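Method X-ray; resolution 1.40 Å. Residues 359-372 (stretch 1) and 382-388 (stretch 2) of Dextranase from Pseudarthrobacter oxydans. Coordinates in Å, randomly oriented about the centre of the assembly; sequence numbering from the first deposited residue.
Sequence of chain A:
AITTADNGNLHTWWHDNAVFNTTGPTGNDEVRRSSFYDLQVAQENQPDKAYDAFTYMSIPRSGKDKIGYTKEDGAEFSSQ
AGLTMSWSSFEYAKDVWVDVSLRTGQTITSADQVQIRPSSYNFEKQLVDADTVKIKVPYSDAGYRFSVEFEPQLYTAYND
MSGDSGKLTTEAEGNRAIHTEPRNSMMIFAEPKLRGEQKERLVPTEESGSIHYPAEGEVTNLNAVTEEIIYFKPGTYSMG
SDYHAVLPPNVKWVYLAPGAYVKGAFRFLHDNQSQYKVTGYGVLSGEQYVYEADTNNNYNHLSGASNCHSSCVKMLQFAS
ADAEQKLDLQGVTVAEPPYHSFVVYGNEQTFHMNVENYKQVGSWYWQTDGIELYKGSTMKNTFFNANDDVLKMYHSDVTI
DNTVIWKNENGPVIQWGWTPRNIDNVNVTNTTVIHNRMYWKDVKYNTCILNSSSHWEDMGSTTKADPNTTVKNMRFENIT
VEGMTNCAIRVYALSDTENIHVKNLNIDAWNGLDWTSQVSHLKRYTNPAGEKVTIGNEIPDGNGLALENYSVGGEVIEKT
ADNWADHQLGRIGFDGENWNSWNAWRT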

ATOM      1  N   LYS A 359      -7.176  -2.298  -2.389  1.00  8.61           N
ATOM      2  CA  LYS A 359      -6.672  -1.389  -1.366  1.00  9.76           C
ATOM      3  C   LYS A 359      -6.085  -2.169  -0.200  1.00 12.18           C
ATOM      4  O   LYS A 359      -6.576  -3.241   0.166  1.00 10.56           O
ATOM      5  N   GLN A 360      -5.035  -1.607   0.393  1.00  9.84           N
ATOM      6  CA  GLN A 360      -4.448  -2.121   1.624  1.00  8.75           C
ATOM      7  C   GLN A 360      -4.433  -0.991   2.644  1.00  9.01           C
ATOM      8  O   GLN A 360      -3.923   0.093   2.357  1.00  9.14           O
ATOM      9  N   VAL A 361      -5.030  -1.229   3.817  1.00  9.06           N
ATOM     10  CA  VAL A 361      -5.184  -0.214   4.857  1.00  9.42           C
ATOM     11  C   VAL A 361      -4.746  -0.787   6.198  1.00  9.83           C
ATOM     12  O   VAL A 361      -4.745  -2.001   6.409  1.00  9.33           O
ATOM     13  N   GLY A 362      -4.395   0.104   7.120  1.00  9.22           N
ATOM     14  CA  GLY A 362      -4.068  -0.351   8.466  1.00  8.24           C
ATOM     15  C   GLY A 362      -2.817  -1.201   8.566  1.00 10.53           C
ATOM     16  O   GLY A 362      -2.786  -2.170   9.338  1.00  9.73           O
ATOM     17  N   SER A 363      -1.765  -0.833   7.841  1.00 10.20           N
ATOM     18  CA  SER A 363      -0.525  -1.614   7.809  1.00 10.41           C
ATOM     19  C   SER A 363       0.447  -1.101   8.877  1.00 10.49           C
ATOM     20  O   SER A 363       1.495  -0.511   8.600  1.00 12.63           O
ATOM     21  N   TRP A 364       0.085  -1.358  10.138  1.00  9.31           N
ATOM     22  CA  TRP A 364       0.823  -0.774  11.255  1.00  9.42           C
ATOM     23  C   TRP A 364       2.138  -1.490  11.546  1.00 10.93           C
ATOM     24  O   TRP A 364       3.133  -0.837  11.875  1.00 10.75           O
ATOM     25  N   TYR A 365       2.149  -2.821  11.464  1.00 10.51           N
ATOM     26  CA  TYR A 365       3.342  -3.593  11.784  1.00 11.98           C
ATOM     27  C   TYR A 365       4.386  -3.449  10.679  1.00 12.41           C
ATOM     28  O   TYR A 365       4.060  -3.194   9.520  1.00 11.99           O
ATOM     29  N   TRP A 366       5.657  -3.647  11.045  1.00 12.45           N
ATOM     30  CA  TRP A 366       6.669  -3.930  10.039  1.00 12.52           C
ATOM     31  C   TRP A 366       6.269  -5.175   9.253  1.00 13.08           C
ATOM     32  O   TRP A 366       5.417  -5.964   9.672  1.00 12.95           O
ATOM     33  N   GLN A 367       6.924  -5.367   8.108  1.00 11.99           N
ATOM     34  CA  GLN A 367       6.747  -6.548   7.269  1.00 13.09           C
ATOM     35  C   GLN A 367       5.342  -6.647   6.690  1.00 13.01           C
ATOM     36  O   GLN A 367       4.899  -7.728   6.288  1.00 16.27           O
ATOM     37  N   THR A 368       4.630  -5.521   6.623  1.00 10.61           N
ATOM     38  CA  THR A 368       3.327  -5.466   5.968  1.00 11.63           C
ATOM     39  C   THR A 368       3.500  -5.044   4.509  1.00 13.03           C
ATOM     40  O   THR A 368       2.927  -4.072   4.037  1.00 16.53           O
ATOM     41  N   ASP A 369       4.315  -5.829   3.803  1.00 14.07           N
ATOM     42  CA  ASP A 369       4.670  -5.551   2.416  1.00 15.54           C
ATOM     43  C   ASP A 369       3.422  -5.397   1.561  1.00 16.82           C
ATOM     44  O   ASP A 369       2.441  -6.134   1.727  1.00 17.02           O
ATOM     45  N   GLY A 370       3.490  -4.459   0.611  1.00 11.36           N
ATOM     46  CA  GLY A 370       2.508  -4.348  -0.448  1.00 13.39           C
ATOM     47  C   GLY A 370       2.630  -5.460  -1.472  1.00 15.74           C
ATOM     48  O   GLY A 370       3.112  -6.561  -1.176  1.00 16.15           O
ATOM     49  N   ILE A 371       2.270  -5.192  -2.674  1.00 13.32           N
ATOM     50  CA  ILE A 371       2.051  -6.289  -3.607  1.00 12.77           C
ATOM     51  C   ILE A 371       3.321  -6.605  -4.382  1.00 12.60           C
ATOM     52  O   ILE A 371       4.144  -5.736  -4.684  1.00 13.24           O
ATOM     53  N   GLU A 372       3.465  -7.883  -4.717  1.00 12.98           N
ATOM     54  CA  GLU A 372       4.459  -8.357  -5.667  1.00 13.04           C
ATOM     55  C   GLU A 372       3.702  -8.865  -6.889  1.00 14.39           C
ATOM     56  O   GLU A 372       2.940  -9.838  -6.794  1.00 15.43           O
ATOM     57  N   THR A 382      -5.299   1.695  -7.488  1.00  9.14           N
ATOM     58  CA  THR A 382      -5.130   1.049  -6.194  1.00  9.16           C
ATOM     59  C   THR A 382      -4.717   2.065  -5.137  1.00  9.85           C
ATOM     60  O   THR A 382      -4.285   3.182  -5.447  1.00  9.77           O
ATOM     61  N   PHE A 383      -4.876   1.663  -3.872  1.00  9.08           N
ATOM     62  CA  PHE A 383      -4.402   2.423  -2.715  1.00  8.54           C
ATOM     63  C   PHE A 383      -3.614   1.480  -1.821  1.00  8.73           C
ATOM     64  O   PHE A 383      -4.114   0.410  -1.465  1.00  9.48           O
ATOM     65  N   PHE A 384      -2.398   1.874  -1.442  1.00  7.41           N
ATOM     66  CA  PHE A 384      -1.584   1.068  -0.537  1.00  7.73           C
ATOM     67  C   PHE A 384      -1.135   1.890   0.656  1.00  9.86           C
ATOM     68  O   PHE A 384      -0.439   2.898   0.495  1.00  9.42           O
ATOM     69  N   ASN A 385      -1.499   1.438   1.845  1.00  9.18           N
ATOM     70  CA  ASN A 385      -0.808   1.809   3.071  1.00  8.59           C
ATOM     71  C   ASN A 385       0.078   0.620   3.417  1.00  9.54           C
ATOM     72  O   ASN A 385      -0.397  -0.520   3.412  1.00 10.54           O
ATOM     73  N   ALA A 386       1.371   0.865   3.656  1.00  9.30           N
ATOM     74  CA  ALA A 386       2.298  -0.225   3.952  1.00  8.65           C
ATOM     75  C   ALA A 386       3.437   0.276   4.833  1.00  8.78           C
ATOM     76  O   ALA A 386       3.877   1.422   4.709  1.00 10.94           O
ATOM     77  N   ASN A 387       3.914  -0.601   5.727  1.00 10.40           N
ATOM     78  CA  ASN A 387       5.059  -0.333   6.599  1.00  9.23           C
ATOM     79  C   ASN A 387       6.239  -1.235   6.254  1.00 11.10           C
ATOM     80  O   ASN A 387       6.978  -1.691   7.125  1.00 11.07           O
ATOM     81  N   ASP A 388       6.409  -1.492   4.968  1.00  9.15           N
ATOM     82  CA  ASP A 388       7.558  -2.183   4.406  1.00 10.86           C
ATOM     83  C   ASP A 388       7.562  -1.864   2.916  1.00 11.11           C
ATOM     84  O   ASP A 388       6.825  -0.979   2.474  1.00 10.77           O
TER

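Which polar contacts hold the two stretches together most firmly? Asn385 and Ser363 form a close pair. The Ser363 side chain points toward the second stretch in the m rotamer, and its hydroxyl OG donates to Asn385 O at 2.7 Å. In return Asn385, with chi1 t, brings the end of its side chain nearer, so that its OD1 accepts from Ser363 N at 3.0 Å and an angle of 168°, close to linear. Asn385 ND2 is satisfied elsewhere in the structure. Leading up to this pair the two stretches run as parallel strands: Gln360 N donates to Phe383 O at 2.9 Å, and Asn385 N donates to Gln360 O at 2.8 Å, so the backbone of Gln360 bonds to Phe383 and Asn385 and sits in register with Phe384.

How does the loop after Ser363 receive the end of the second strand? Asn387 points its side chain toward the loop, with chi1 t, and reaches its backbone: Asn387 ND2 donates to Trp364 O at 3.1 Å, while Asn387 CB lies 3.2 Å from both Ser363 O and Tyr365 O. The Trp366 side chain starts away from the second stretch in the m rotamer, yet its ring atom CD1 comes within 3.6 Å of Asn387 ND2, which approaches obliquely. Thr368, in the p rotamer, links the loop to the strand end. Thr368 OG1 donates to Tyr365 O at 2.7 Å and accepts from Asn387 N at 3.1 Å, so one hydroxyl both braces the turn and meets the incoming backbone.

What does Asp388 add at the partly exposed end? Its side chain also points toward the first stretch, with chi1 between wells at -142°, and Asp388 OD2 accepts a weak hydrogen bond from Gln367 N at 3.1 Å. A second carboxylate lies nearby: Asp369 OD1 is 3.6 Å from Asp388 OD1, a close approach of like charges. Asp369 OD2 has a partner elsewhere in the structure.

How do the longer side chains pack around this polar framework? Gln360 and Phe384 share one face of the sheet. Gln360 is extended, t for both chi1 and chi2, which carries its NE2 to Ser363 OG at 2.9 Å and Thr368 O at 3.1 Å; the amide thereby ties the strand to its own loop. Gln360 OE1 meets the edge of the Phe384 ring, 3.6 Å from Phe384 CD2. That ring, in the m rotamer, also touches Ile371, with Phe384 CZ 3.7 Å from Ile371 CG2, and passes beside Gly370, whose CA is 4.1 Å from Phe384 CD2. Nearby, Ala386 CB sits 3.5 Å from Thr368 O. On the other face, Phe383 adopts t and places CE2 4.0 Å from Val361 CG1, while Lys359 CG lies 4.0 Å from Phe383 CB before the end of the lysine leads away.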

ATOM      1  CB  LYS A 359      -7.754  -0.456  -0.808  1.00 10.30           C
ATOM      2  CG  LYS A 359      -8.555   0.296  -1.863  1.00 10.05           C
ATOM      3  CD  LYS A 359      -9.826  -0.497  -2.238  1.00 12.96           C
ATOM      4  CE  LYS A 359     -10.495   0.058  -3.450  1.00 16.63           C
ATOM      5  NZ  LYS A 359     -11.726  -0.726  -3.682  1.00 11.30           N
ATOM      6  CB  GLN A 360      -3.031  -2.637   1.353  1.00  9.54           C
ATOM      7  CG  GLN A 360      -2.334  -3.246   2.549  1.00 12.74           C
ATOM      8  CD  GLN A 360      -0.949  -3.758   2.181  1.00 16.18           C
ATOM      9  OE1 GLN A 360      -0.688  -4.163   1.032  1.00 15.34           O
ATOM     10  NE2 GLN A 360      -0.047  -3.723   3.134  1.00 13.98           N
ATOM     11  CB  VAL A 361      -6.633   0.324   4.971  1.00  9.36           C
ATOM     12  CG1 VAL A 361      -7.075   0.953   3.663  1.00 11.28           C
ATOM     13  CG2 VAL A 361      -7.604  -0.780   5.370  1.00 10.34           C
ATOM     14  CB  SER A 363       0.083  -1.570   6.414  1.00 11.38           C
ATOM     15  OG  SER A 363      -0.760  -2.222   5.477  1.00 16.66           O
ATOM     16  CB  TRP A 364      -0.060  -0.771  12.501  1.00 11.34           C
ATOM     17  CG  TRP A 364      -1.394  -0.134  12.272  1.00  9.06           C
ATOM     18  CD1 TRP A 364      -2.606  -0.768  12.166  1.00  9.98           C
ATOM     19  CD2 TRP A 364      -1.659   1.266  12.113  1.00  9.62           C
ATOM     20  NE1 TRP A 364      -3.605   0.151  11.962  1.00  9.25           N
ATOM     21  CE2 TRP A 364      -3.055   1.406  11.926  1.00  8.12           C
ATOM     22  CE3 TRP A 364      -0.859   2.411  12.124  1.00  9.57           C
ATOM     23  CZ2 TRP A 364      -3.663   2.651  11.740  1.00  9.10           C
ATOM     24  CZ3 TRP A 364      -1.461   3.655  11.938  1.00  9.47           C
ATOM     25  CH2 TRP A 364      -2.850   3.762  11.749  1.00  8.84           C
ATOM     26  CB  TYR A 365       2.977  -5.080  11.874  1.00 11.28           C
ATOM     27  CG  TYR A 365       2.050  -5.472  13.001  1.00 10.17           C
ATOM     28  CD1 TYR A 365       2.345  -5.149  14.327  1.00 11.33           C
ATOM     29  CD2 TYR A 365       0.878  -6.178  12.739  1.00 10.35           C
ATOM     30  CE1 TYR A 365       1.493  -5.524  15.353  1.00 11.98           C
ATOM     31  CE2 TYR A 365       0.019  -6.557  13.758  1.00 10.85           C
ATOM     32  CZ  TYR A 365       0.330  -6.222  15.064  1.00 11.08           C
ATOM     33  OH  TYR A 365      -0.529  -6.596  16.084  1.00 13.31           O
ATOM     34  CB  TRP A 366       8.012  -4.239  10.710  1.00 14.82           C
ATOM     35  CG  TRP A 366       8.717  -3.058  11.284  1.00 15.19           C
ATOM     36  CD1 TRP A 366       8.610  -1.759  10.878  1.00 13.22           C
ATOM     37  CD2 TRP A 366       9.639  -3.060  12.383  1.00 16.22           C
ATOM     38  NE1 TRP A 366       9.412  -0.953  11.654  1.00 17.11           N
ATOM     39  CE2 TRP A 366      10.056  -1.728  12.583  1.00 17.65           C
ATOM     40  CE3 TRP A 366      10.145  -4.058  13.221  1.00 18.17           C
ATOM     41  CZ2 TRP A 366      10.956  -1.364  13.591  1.00 20.22           C
ATOM     42  CZ3 TRP A 366      11.054  -3.694  14.220  1.00 20.69           C
ATOM     43  CH2 TRP A 366      11.443  -2.359  14.393  1.00 21.87           C
ATOM     44  CB  GLN A 367       7.167  -7.840   7.989  1.00 15.01           C
ATOM     45  CG  GLN A 367       8.546  -7.724   8.645  1.00 15.60           C
ATOM     46  CD  GLN A 367       9.029  -9.028   9.244  1.00 20.27           C
ATOM     47  OE1 GLN A 367       8.803  -9.309  10.421  1.00 24.27           O
ATOM     48  NE2 GLN A 367       9.692  -9.837   8.429  1.00 19.72           N
ATOM     49  CB  THR A 368       2.384  -4.551   6.741  1.00 10.65           C
ATOM     50  OG1 THR A 368       3.036  -3.301   7.022  1.00 11.10           O
ATOM     51  CG2 THR A 368       2.004  -5.222   8.049  1.00 12.26           C
ATOM     52  CB  ASP A 369       5.445  -6.735   1.820  1.00 16.22           C
ATOM     53  CG  ASP A 369       6.776  -7.036   2.522  1.00 16.93           C
ATOM     54  OD1 ASP A 369       7.009  -6.608   3.678  1.00 17.54           O
ATOM     55  OD2 ASP A 369       7.599  -7.753   1.895  1.00 18.60           O
ATOM     56  CB  ILE A 371       0.855  -5.981  -4.530  1.00 12.66           C
ATOM     57  CG1 ILE A 371       0.328  -7.266  -5.196  1.00 14.04           C
ATOM     58  CG2 ILE A 371       1.238  -4.923  -5.559  1.00 13.79           C
ATOM     59  CD1 ILE A 371      -1.052  -7.125  -5.790  1.00 17.61           C
ATOM     60  CB  GLU A 372       5.302  -9.470  -5.041  1.00 14.21           C
ATOM     61  CG  GLU A 372       6.419 -10.002  -5.950  1.00 13.73           C
ATOM     62  CD  GLU A 372       7.340 -10.993  -5.250  1.00 14.59           C
ATOM     63  OE1 GLU A 372       7.375 -11.007  -3.998  1.00 14.99           O
ATOM     64  OE2 GLU A 372       8.032 -11.759  -5.967  1.00 14.07           O
ATOM     65  CB  THR A 382      -4.062  -0.048  -6.251  1.00  9.25           C
ATOM     66  OG1 THR A 382      -2.812   0.537  -6.633  1.00  9.67           O
ATOM     67  CG2 THR A 382      -4.429  -1.136  -7.246  1.00 11.24           C
ATOM     68  CB  PHE A 383      -5.576   3.016  -1.910  1.00  9.00           C
ATOM     69  CG  PHE A 383      -5.142   3.680  -0.628  1.00  7.85           C
ATOM     70  CD1 PHE A 383      -4.731   5.004  -0.625  1.00 11.10           C
ATOM     71  CD2 PHE A 383      -5.116   2.973   0.568  1.00  8.41           C
ATOM     72  CE1 PHE A 383      -4.308   5.624   0.561  1.00 13.77           C
ATOM     73  CE2 PHE A 383      -4.685   3.579   1.758  1.00  9.06           C
ATOM     74  CZ  PHE A 383      -4.283   4.903   1.752  1.00 10.97           C
ATOM     75  CB  PHE A 384      -0.337   0.529  -1.237  1.00  8.76           C
ATOM     76  CG  PHE A 384      -0.626  -0.580  -2.196  1.00  7.73           C
ATOM     77  CD1 PHE A 384      -0.966  -0.308  -3.510  1.00 10.46           C
ATOM     78  CD2 PHE A 384      -0.555  -1.901  -1.782  1.00  8.13           C
ATOM     79  CE1 PHE A 384      -1.247  -1.338  -4.401  1.00  9.91           C
ATOM     80  CE2 PHE A 384      -0.827  -2.947  -2.662  1.00 10.04           C
ATOM     81  CZ  PHE A 384      -1.172  -2.661  -3.975  1.00  9.72           C
ATOM     82  CB  ASN A 385      -1.853   2.048   4.164  1.00  8.57           C
ATOM     83  CG  ASN A 385      -1.261   2.365   5.528  1.00 10.73           C
ATOM     84  OD1 ASN A 385      -1.713   1.819   6.526  1.00 13.37           O
ATOM     85  ND2 ASN A 385      -0.317   3.290   5.586  1.00  9.83           N
ATOM     86  CB  ALA A 386       2.866  -0.876   2.675  1.00 12.68           C
ATOM     87  CB  ASN A 387       4.683  -0.435   8.075  1.00 11.35           C
ATOM     88  CG  ASN A 387       5.660   0.308   8.975  1.00 11.07           C
ATOM     89  OD1 ASN A 387       6.456   1.115   8.509  1.00 10.94           O
ATOM     90  ND2 ASN A 387       5.600   0.036  10.274  1.00 13.26           N
ATOM     91  CB  ASP A 388       7.520  -3.678   4.741  1.00 13.48           C
ATOM     92  CG  ASP A 388       8.903  -4.227   5.031  1.00 15.82           C
ATOM     93  OD1 ASP A 388       9.723  -4.215   4.094  1.00 15.75           O
ATOM     94  OD2 ASP A 388       9.184  -4.624   6.187  1.00 17.77           O
TER